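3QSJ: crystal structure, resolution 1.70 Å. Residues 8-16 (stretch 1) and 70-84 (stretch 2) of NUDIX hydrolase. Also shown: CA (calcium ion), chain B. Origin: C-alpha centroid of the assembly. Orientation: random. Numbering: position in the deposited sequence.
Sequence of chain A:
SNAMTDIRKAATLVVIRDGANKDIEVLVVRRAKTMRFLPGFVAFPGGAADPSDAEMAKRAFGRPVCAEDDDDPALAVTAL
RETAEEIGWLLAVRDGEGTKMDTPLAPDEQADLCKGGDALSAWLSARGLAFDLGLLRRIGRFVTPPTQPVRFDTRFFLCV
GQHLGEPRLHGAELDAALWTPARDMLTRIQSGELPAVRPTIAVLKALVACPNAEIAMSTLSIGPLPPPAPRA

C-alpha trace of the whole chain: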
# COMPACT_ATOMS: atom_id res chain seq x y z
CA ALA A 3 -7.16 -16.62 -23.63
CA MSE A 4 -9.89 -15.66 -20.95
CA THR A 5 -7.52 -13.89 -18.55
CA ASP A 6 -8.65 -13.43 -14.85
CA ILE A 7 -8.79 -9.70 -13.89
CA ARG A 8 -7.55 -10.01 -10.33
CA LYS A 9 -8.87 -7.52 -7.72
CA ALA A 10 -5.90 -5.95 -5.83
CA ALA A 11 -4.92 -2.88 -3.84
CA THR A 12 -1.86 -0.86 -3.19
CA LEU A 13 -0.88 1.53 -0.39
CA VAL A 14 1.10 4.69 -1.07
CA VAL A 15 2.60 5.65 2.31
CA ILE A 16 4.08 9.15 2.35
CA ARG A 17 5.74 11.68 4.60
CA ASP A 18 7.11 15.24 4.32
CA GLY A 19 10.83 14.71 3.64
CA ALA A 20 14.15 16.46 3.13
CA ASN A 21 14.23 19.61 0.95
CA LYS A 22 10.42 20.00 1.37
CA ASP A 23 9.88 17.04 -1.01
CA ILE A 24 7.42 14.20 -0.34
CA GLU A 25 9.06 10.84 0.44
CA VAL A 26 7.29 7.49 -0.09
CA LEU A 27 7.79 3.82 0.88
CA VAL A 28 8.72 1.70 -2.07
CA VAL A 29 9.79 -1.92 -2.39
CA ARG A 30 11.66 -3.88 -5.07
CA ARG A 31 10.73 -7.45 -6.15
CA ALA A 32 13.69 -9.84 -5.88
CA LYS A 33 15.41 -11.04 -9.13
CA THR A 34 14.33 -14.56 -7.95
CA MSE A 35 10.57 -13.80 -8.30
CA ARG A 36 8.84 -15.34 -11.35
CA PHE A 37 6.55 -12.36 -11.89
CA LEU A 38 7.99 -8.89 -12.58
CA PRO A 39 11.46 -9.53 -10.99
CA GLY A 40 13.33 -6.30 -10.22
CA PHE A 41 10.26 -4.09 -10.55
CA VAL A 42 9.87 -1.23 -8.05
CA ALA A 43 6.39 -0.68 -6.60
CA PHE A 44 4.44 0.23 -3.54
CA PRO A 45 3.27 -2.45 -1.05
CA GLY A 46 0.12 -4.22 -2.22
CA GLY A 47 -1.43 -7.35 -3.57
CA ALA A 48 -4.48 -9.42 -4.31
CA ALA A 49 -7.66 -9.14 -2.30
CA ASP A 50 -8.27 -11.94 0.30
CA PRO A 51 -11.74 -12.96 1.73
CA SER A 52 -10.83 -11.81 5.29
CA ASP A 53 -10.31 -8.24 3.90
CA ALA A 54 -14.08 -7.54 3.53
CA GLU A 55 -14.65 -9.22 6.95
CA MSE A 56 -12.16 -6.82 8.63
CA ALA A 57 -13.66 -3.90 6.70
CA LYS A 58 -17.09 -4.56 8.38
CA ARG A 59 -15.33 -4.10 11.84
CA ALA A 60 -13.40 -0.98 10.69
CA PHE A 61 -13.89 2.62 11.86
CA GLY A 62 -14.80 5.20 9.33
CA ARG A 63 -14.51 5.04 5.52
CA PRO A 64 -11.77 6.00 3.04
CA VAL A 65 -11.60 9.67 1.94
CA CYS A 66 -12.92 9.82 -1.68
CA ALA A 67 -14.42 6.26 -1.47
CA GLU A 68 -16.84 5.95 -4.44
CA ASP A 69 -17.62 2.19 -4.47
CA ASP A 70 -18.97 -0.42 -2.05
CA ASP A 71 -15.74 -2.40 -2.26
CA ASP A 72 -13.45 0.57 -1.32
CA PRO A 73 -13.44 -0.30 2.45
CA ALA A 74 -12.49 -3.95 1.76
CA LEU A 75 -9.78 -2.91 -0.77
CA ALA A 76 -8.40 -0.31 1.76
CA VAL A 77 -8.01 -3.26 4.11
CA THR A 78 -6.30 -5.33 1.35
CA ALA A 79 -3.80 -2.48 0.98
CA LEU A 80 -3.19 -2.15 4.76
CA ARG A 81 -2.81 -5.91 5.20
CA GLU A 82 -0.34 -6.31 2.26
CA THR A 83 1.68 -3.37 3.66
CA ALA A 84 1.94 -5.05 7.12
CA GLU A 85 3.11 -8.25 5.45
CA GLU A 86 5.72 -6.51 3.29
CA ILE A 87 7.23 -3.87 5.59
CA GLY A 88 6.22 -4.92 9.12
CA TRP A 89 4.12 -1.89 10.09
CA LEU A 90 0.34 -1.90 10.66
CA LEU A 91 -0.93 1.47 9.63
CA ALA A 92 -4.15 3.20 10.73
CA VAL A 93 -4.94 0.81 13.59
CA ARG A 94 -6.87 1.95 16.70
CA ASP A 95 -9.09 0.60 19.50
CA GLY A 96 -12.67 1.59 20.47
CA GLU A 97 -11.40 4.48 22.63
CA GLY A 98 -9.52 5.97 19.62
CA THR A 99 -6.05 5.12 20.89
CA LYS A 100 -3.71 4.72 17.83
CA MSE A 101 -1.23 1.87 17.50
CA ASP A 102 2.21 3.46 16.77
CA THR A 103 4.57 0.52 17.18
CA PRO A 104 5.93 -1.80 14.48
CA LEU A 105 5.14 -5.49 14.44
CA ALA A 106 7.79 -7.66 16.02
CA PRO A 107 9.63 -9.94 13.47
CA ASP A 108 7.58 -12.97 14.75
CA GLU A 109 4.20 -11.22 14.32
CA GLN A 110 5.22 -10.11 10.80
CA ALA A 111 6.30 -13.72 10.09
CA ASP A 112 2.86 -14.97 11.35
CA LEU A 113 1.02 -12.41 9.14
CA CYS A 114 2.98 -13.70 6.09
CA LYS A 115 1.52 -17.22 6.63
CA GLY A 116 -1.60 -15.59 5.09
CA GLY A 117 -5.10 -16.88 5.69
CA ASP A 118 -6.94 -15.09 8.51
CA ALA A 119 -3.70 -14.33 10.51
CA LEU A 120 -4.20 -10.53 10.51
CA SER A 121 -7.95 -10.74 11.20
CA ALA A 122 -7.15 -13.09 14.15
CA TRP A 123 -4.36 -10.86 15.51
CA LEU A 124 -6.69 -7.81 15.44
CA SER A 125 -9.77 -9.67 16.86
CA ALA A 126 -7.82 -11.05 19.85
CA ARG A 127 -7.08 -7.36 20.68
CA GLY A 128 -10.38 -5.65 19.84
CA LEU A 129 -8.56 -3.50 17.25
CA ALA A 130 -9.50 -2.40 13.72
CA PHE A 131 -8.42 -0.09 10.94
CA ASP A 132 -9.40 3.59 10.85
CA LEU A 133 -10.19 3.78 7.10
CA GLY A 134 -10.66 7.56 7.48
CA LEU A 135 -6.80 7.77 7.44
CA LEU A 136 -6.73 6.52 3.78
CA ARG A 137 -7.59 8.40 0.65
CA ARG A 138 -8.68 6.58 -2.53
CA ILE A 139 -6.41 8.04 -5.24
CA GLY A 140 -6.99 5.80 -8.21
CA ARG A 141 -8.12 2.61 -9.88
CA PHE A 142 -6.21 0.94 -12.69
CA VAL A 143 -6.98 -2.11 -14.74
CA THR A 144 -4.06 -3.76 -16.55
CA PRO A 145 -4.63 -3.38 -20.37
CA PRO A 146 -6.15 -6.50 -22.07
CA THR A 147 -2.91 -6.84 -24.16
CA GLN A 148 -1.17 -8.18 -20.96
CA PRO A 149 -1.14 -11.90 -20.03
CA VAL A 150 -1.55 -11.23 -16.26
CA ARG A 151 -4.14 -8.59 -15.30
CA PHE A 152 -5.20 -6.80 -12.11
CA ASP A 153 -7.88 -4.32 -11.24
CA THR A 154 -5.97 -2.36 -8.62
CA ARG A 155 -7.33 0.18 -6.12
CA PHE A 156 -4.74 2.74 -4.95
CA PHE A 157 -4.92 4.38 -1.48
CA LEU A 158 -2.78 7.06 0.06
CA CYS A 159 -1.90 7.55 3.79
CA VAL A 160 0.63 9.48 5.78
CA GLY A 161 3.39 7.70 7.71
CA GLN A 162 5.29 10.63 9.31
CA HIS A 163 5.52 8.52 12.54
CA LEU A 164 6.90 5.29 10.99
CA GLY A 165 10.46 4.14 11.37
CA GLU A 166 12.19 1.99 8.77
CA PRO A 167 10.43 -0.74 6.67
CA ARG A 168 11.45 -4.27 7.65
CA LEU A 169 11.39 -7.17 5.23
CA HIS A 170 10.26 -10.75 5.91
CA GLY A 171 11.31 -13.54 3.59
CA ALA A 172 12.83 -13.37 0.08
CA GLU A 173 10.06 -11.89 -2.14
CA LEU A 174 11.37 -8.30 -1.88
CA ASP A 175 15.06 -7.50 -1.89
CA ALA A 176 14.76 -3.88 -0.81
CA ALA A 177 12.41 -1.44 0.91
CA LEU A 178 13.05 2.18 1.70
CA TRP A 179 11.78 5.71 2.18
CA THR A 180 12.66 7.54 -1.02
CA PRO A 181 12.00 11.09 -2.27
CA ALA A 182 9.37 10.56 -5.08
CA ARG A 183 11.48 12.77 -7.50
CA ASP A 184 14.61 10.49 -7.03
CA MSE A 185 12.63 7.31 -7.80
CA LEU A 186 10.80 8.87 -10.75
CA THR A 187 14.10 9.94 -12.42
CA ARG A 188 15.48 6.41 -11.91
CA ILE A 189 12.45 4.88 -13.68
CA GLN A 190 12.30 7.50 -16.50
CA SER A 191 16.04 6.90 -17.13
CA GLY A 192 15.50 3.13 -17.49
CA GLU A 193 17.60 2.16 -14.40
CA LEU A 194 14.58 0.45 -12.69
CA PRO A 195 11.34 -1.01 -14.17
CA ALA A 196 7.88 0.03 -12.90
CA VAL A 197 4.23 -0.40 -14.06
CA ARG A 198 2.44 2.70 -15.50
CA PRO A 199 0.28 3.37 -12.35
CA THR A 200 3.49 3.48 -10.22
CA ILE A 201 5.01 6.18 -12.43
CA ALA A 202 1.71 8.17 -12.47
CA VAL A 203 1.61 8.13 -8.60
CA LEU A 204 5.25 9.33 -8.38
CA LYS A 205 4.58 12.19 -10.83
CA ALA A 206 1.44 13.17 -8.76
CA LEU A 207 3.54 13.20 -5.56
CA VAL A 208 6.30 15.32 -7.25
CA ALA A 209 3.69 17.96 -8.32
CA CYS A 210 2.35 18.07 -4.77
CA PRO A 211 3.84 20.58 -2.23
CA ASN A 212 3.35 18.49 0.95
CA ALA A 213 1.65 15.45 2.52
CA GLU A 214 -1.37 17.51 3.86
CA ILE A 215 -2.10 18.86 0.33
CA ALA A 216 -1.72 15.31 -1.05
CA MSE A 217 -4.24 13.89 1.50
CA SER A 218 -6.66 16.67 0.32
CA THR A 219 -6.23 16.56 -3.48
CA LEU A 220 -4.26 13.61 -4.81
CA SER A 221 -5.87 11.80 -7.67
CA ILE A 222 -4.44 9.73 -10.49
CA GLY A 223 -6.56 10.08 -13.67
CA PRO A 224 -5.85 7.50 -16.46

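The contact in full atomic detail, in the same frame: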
# COMPACT_ATOMS: atom_id res chain seq x y z
N ARG A 8 -7.64 -9.78 -11.77
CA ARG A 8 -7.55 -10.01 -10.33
C ARG A 8 -7.72 -8.73 -9.51
O ARG A 8 -6.96 -7.79 -9.70
CB ARG A 8 -6.23 -10.72 -10.01
CG ARG A 8 -6.12 -11.20 -8.56
CD ARG A 8 -6.25 -12.71 -8.46
NE ARG A 8 -6.42 -13.17 -7.07
CZ ARG A 8 -5.47 -13.78 -6.36
NH1 ARG A 8 -5.71 -14.17 -5.12
NH2 ARG A 8 -4.27 -13.99 -6.89
N LYS A 9 -8.73 -8.67 -8.62
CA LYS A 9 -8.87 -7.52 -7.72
C LYS A 9 -7.64 -7.42 -6.78
O LYS A 9 -7.21 -8.43 -6.18
CB LYS A 9 -10.14 -7.63 -6.87
CG LYS A 9 -11.42 -7.35 -7.72
CD LYS A 9 -11.63 -5.86 -7.90
CE LYS A 9 -12.95 -5.62 -8.64
NZ LYS A 9 -14.07 -6.40 -8.03
N ALA A 10 -7.08 -6.22 -6.66
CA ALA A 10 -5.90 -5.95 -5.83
C ALA A 10 -5.96 -4.54 -5.29
O ALA A 10 -6.82 -3.73 -5.71
CB ALA A 10 -4.64 -6.08 -6.71
N ALA A 11 -5.02 -4.24 -4.38
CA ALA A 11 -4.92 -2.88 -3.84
C ALA A 11 -3.54 -2.62 -3.43
O ALA A 11 -2.76 -3.55 -3.10
CB ALA A 11 -5.84 -2.69 -2.63
N THR A 12 -3.20 -1.35 -3.47
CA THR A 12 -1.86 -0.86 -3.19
C THR A 12 -1.93 0.33 -2.25
O THR A 12 -2.79 1.20 -2.42
CB THR A 12 -1.20 -0.47 -4.53
OG1 THR A 12 -1.12 -1.65 -5.34
CG2 THR A 12 0.22 -0.02 -4.32
N LEU A 13 -0.94 0.43 -1.36
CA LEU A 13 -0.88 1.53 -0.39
C LEU A 13 0.32 2.39 -0.66
O LEU A 13 1.47 1.91 -0.69
CB LEU A 13 -0.82 1.02 1.07
CG LEU A 13 -1.11 2.09 2.13
CD1 LEU A 13 -2.49 2.72 1.90
CD2 LEU A 13 -0.97 1.45 3.55
N VAL A 14 0.07 3.71 -0.78
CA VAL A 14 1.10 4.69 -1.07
C VAL A 14 1.27 5.40 0.25
O VAL A 14 0.40 6.22 0.64
CB VAL A 14 0.66 5.63 -2.21
CG1 VAL A 14 1.77 6.64 -2.56
CG2 VAL A 14 0.24 4.84 -3.46
N VAL A 15 2.36 5.09 0.96
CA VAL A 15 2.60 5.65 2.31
C VAL A 15 3.61 6.77 2.14
O VAL A 15 4.74 6.54 1.69
CB VAL A 15 3.12 4.55 3.28
CG1 VAL A 15 3.23 5.11 4.70
CG2 VAL A 15 2.21 3.31 3.25
N ILE A 16 3.22 7.97 2.52
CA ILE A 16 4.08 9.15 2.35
C ILE A 16 4.41 9.94 3.59
O ILE A 16 3.77 9.78 4.62
CB ILE A 16 3.40 10.13 1.35
CG1 ILE A 16 2.09 10.77 1.95
CG2 ILE A 16 3.19 9.49 -0.02
CD1 ILE A 16 1.46 11.93 1.03
N ASP A 70 -18.73 0.38 -3.25
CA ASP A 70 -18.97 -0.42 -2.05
C ASP A 70 -17.83 -1.28 -1.62
O ASP A 70 -17.74 -1.63 -0.43
CB ASP A 70 -20.26 -1.24 -2.16
CG ASP A 70 -21.52 -0.35 -2.21
OD1 ASP A 70 -21.51 0.75 -1.60
OD2 ASP A 70 -22.51 -0.78 -2.83
N ASP A 71 -16.92 -1.60 -2.58
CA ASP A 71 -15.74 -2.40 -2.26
C ASP A 71 -14.50 -1.59 -1.81
O ASP A 71 -13.50 -2.18 -1.45
CB ASP A 71 -15.42 -3.34 -3.43
CG ASP A 71 -15.09 -2.64 -4.73
OD1 ASP A 71 -15.37 -1.41 -4.84
OD2 ASP A 71 -14.49 -3.29 -5.62
N ASP A 72 -14.59 -0.26 -1.76
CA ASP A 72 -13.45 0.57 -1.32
C ASP A 72 -13.01 0.24 0.10
O ASP A 72 -11.81 0.10 0.32
CB ASP A 72 -13.73 2.08 -1.51
CG ASP A 72 -13.43 2.51 -2.93
OD1 ASP A 72 -12.44 1.96 -3.54
OD2 ASP A 72 -14.16 3.40 -3.45
N PRO A 73 -13.92 0.03 1.08
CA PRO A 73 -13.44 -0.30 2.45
C PRO A 73 -12.69 -1.62 2.44
O PRO A 73 -11.63 -1.67 3.03
CB PRO A 73 -14.74 -0.43 3.27
CG PRO A 73 -15.69 0.60 2.58
CD PRO A 73 -15.39 0.33 1.08
N ALA A 74 -13.22 -2.67 1.78
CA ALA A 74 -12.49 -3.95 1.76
C ALA A 74 -11.14 -3.79 1.08
O ALA A 74 -10.16 -4.34 1.57
CB ALA A 74 -13.28 -5.03 1.02
N LEU A 75 -11.07 -3.08 -0.06
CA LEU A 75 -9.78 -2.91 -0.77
C LEU A 75 -8.77 -2.06 0.03
O LEU A 75 -7.56 -2.31 -0.03
CB LEU A 75 -10.04 -2.38 -2.21
CG LEU A 75 -10.62 -3.52 -3.06
CD1 LEU A 75 -11.16 -3.03 -4.36
CD2 LEU A 75 -9.54 -4.58 -3.37
N ALA A 76 -9.27 -1.11 0.86
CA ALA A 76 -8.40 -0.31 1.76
C ALA A 76 -7.75 -1.27 2.73
O ALA A 76 -6.53 -1.20 2.95
CB ALA A 76 -9.20 0.74 2.54
N VAL A 77 -8.52 -2.21 3.24
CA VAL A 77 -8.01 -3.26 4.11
C VAL A 77 -6.98 -4.12 3.39
O VAL A 77 -5.90 -4.39 3.96
CB VAL A 77 -9.17 -4.08 4.75
CG1 VAL A 77 -8.59 -5.31 5.47
CG2 VAL A 77 -9.93 -3.20 5.78
N THR A 78 -7.26 -4.52 2.14
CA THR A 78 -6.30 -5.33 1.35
C THR A 78 -4.98 -4.58 1.35
O THR A 78 -3.95 -5.15 1.61
CB THR A 78 -6.83 -5.53 -0.10
OG1 THR A 78 -8.08 -6.23 -0.04
CG2 THR A 78 -5.76 -6.21 -1.02
N ALA A 79 -5.02 -3.29 1.05
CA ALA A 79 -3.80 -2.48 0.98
C ALA A 79 -3.04 -2.42 2.31
O ALA A 79 -1.81 -2.61 2.33
CB ALA A 79 -4.14 -1.08 0.48
N LEU A 80 -3.77 -2.23 3.40
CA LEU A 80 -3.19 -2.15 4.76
C LEU A 80 -2.60 -3.51 5.14
O LEU A 80 -1.51 -3.57 5.73
CB LEU A 80 -4.28 -1.72 5.74
CG LEU A 80 -4.62 -0.23 5.62
CD1 LEU A 80 -6.02 0.04 6.18
CD2 LEU A 80 -3.51 0.63 6.26
N ARG A 81 -3.31 -4.57 4.84
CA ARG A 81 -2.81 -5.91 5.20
C ARG A 81 -1.49 -6.24 4.46
O ARG A 81 -0.58 -6.79 5.06
CB ARG A 81 -3.87 -7.00 4.88
CG ARG A 81 -3.31 -8.46 5.08
CD ARG A 81 -4.33 -9.57 4.73
NE ARG A 81 -4.94 -9.35 3.40
CZ ARG A 81 -4.33 -9.53 2.23
NH1 ARG A 81 -3.07 -9.98 2.19
NH2 ARG A 81 -4.98 -9.26 1.10
N GLU A 82 -1.47 -6.00 3.14
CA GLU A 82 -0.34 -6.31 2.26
C GLU A 82 0.87 -5.48 2.71
O GLU A 82 2.00 -5.99 2.76
CB GLU A 82 -0.72 -5.97 0.81
CG GLU A 82 -1.69 -6.98 0.21
CD GLU A 82 -1.11 -8.33 -0.18
OE1 GLU A 82 0.12 -8.41 -0.42
OE2 GLU A 82 -1.90 -9.30 -0.35
N THR A 83 0.62 -4.23 3.16
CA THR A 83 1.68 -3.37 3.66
C THR A 83 2.29 -3.97 4.95
O THR A 83 3.51 -3.98 5.11
CB THR A 83 1.14 -1.94 3.89
OG1 THR A 83 0.70 -1.42 2.62
CG2 THR A 83 2.22 -1.02 4.45
N ALA A 84 1.44 -4.49 5.86
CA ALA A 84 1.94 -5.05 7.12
C ALA A 84 2.80 -6.26 6.78
O ALA A 84 3.88 -6.45 7.36
CB ALA A 84 0.75 -5.46 8.01
CA CA B . 2.19 -8.11 -1.51
O HOH W 1 -14.02 -5.98 -5.16
O HOH W 2 1.39 -9.98 -2.65
O HOH W 3 2.57 -9.36 0.60

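The most striking feature of this contact is how closely a helix settles onto a strand without a single direct hydrogen bond between them. The axes of strand 8-16 and helix 72-84 approach to 6.5 Å, and the small Ala11 and Ala79, whose CB atoms meet at 3.9 Å, suit so close an approach. At the tightest point Ala11 CB lies only 3.1 Å from Leu75 O, a short distance for a methyl carbon against a carbonyl oxygen. Leu75 O is already engaged in the helix, accepting from Ala79 N at 2.9 Å, so the methyl group rests against a turn of helical backbone whose polar groups are paired.

The two elements run at 63° to each other, so the helix crosses the strand obliquely, and their nearest CA atoms belong to Thr12 and Ala79, 4.9 Å apart. Strand alternation sets which side chains face the helix: the CA-to-CB bonds of Lys9, Ala11, Leu13 and Val15 point toward it, while those of Ala10, Thr12 and Val14 point away. On the helix, Leu75, Ala79 and Thr83 recur every four residues, with Thr78 beside Ala79, so that successive turns present side chains to the strand.

Ala79 sits at the center of the packing. Ala79 CB lies 3.9 Å from Ala11 CB and 4.0 Å from Leu13 CB, and it also reaches the strand backbone, 3.8 Å from Thr12 C. A single methyl group fills this narrow space while leaving the backbones close. Leu75 starts sideways, but its longer side chain brings Leu75 CD2 to 3.7 Å from Ala10 O and 4.2 Å from Ala11 CB. Thr78 adds its methyl, with Thr78 CG2 3.9 Å from Ala11 CB.

Further along the strand, the larger Leu13 extends the apolar contact. Leu13 CD2 meets Leu80 CD2 at 3.8 Å; Leu80 leaves the helix with its CA-to-CB bond directed away, yet its end comes nearer. Leu13 CB also lies 3.3 Å from Thr83 OG1. This hydroxyl can be accommodated in a buried, largely apolar setting because Thr83 OG1 donates to Ala79 O at 2.8 Å, within its own helix. The methyl of Thr83 makes a last, loose contact, Thr83 CG2 lying 4.5 Å from Val15 CG2.

Charge appears at the other end. Lys9 NZ and Asp71 OD2 form a long salt bridge of 4.0 Å, and water 1 joins them: it accepts from Lys9 NZ at 2.9 Å and donates to Asp71 OD2 at 2.8 Å. The exposed lysine and partly exposed aspartate suit this place, where solvent can mediate between opposite charges.

Glu82 also directs its CA-to-CB bond toward the strand, but its carboxylate serves other partners. Glu82 OE1 binds the calcium ion at 2.4 Å, whereas Glu82 OE2 accepts from Arg81 NH1 at 2.9 Å in a salt bridge. The negative carboxylate thus meets positive charge through both oxygens, beside a strand-helix contact held mainly by close apolar packing.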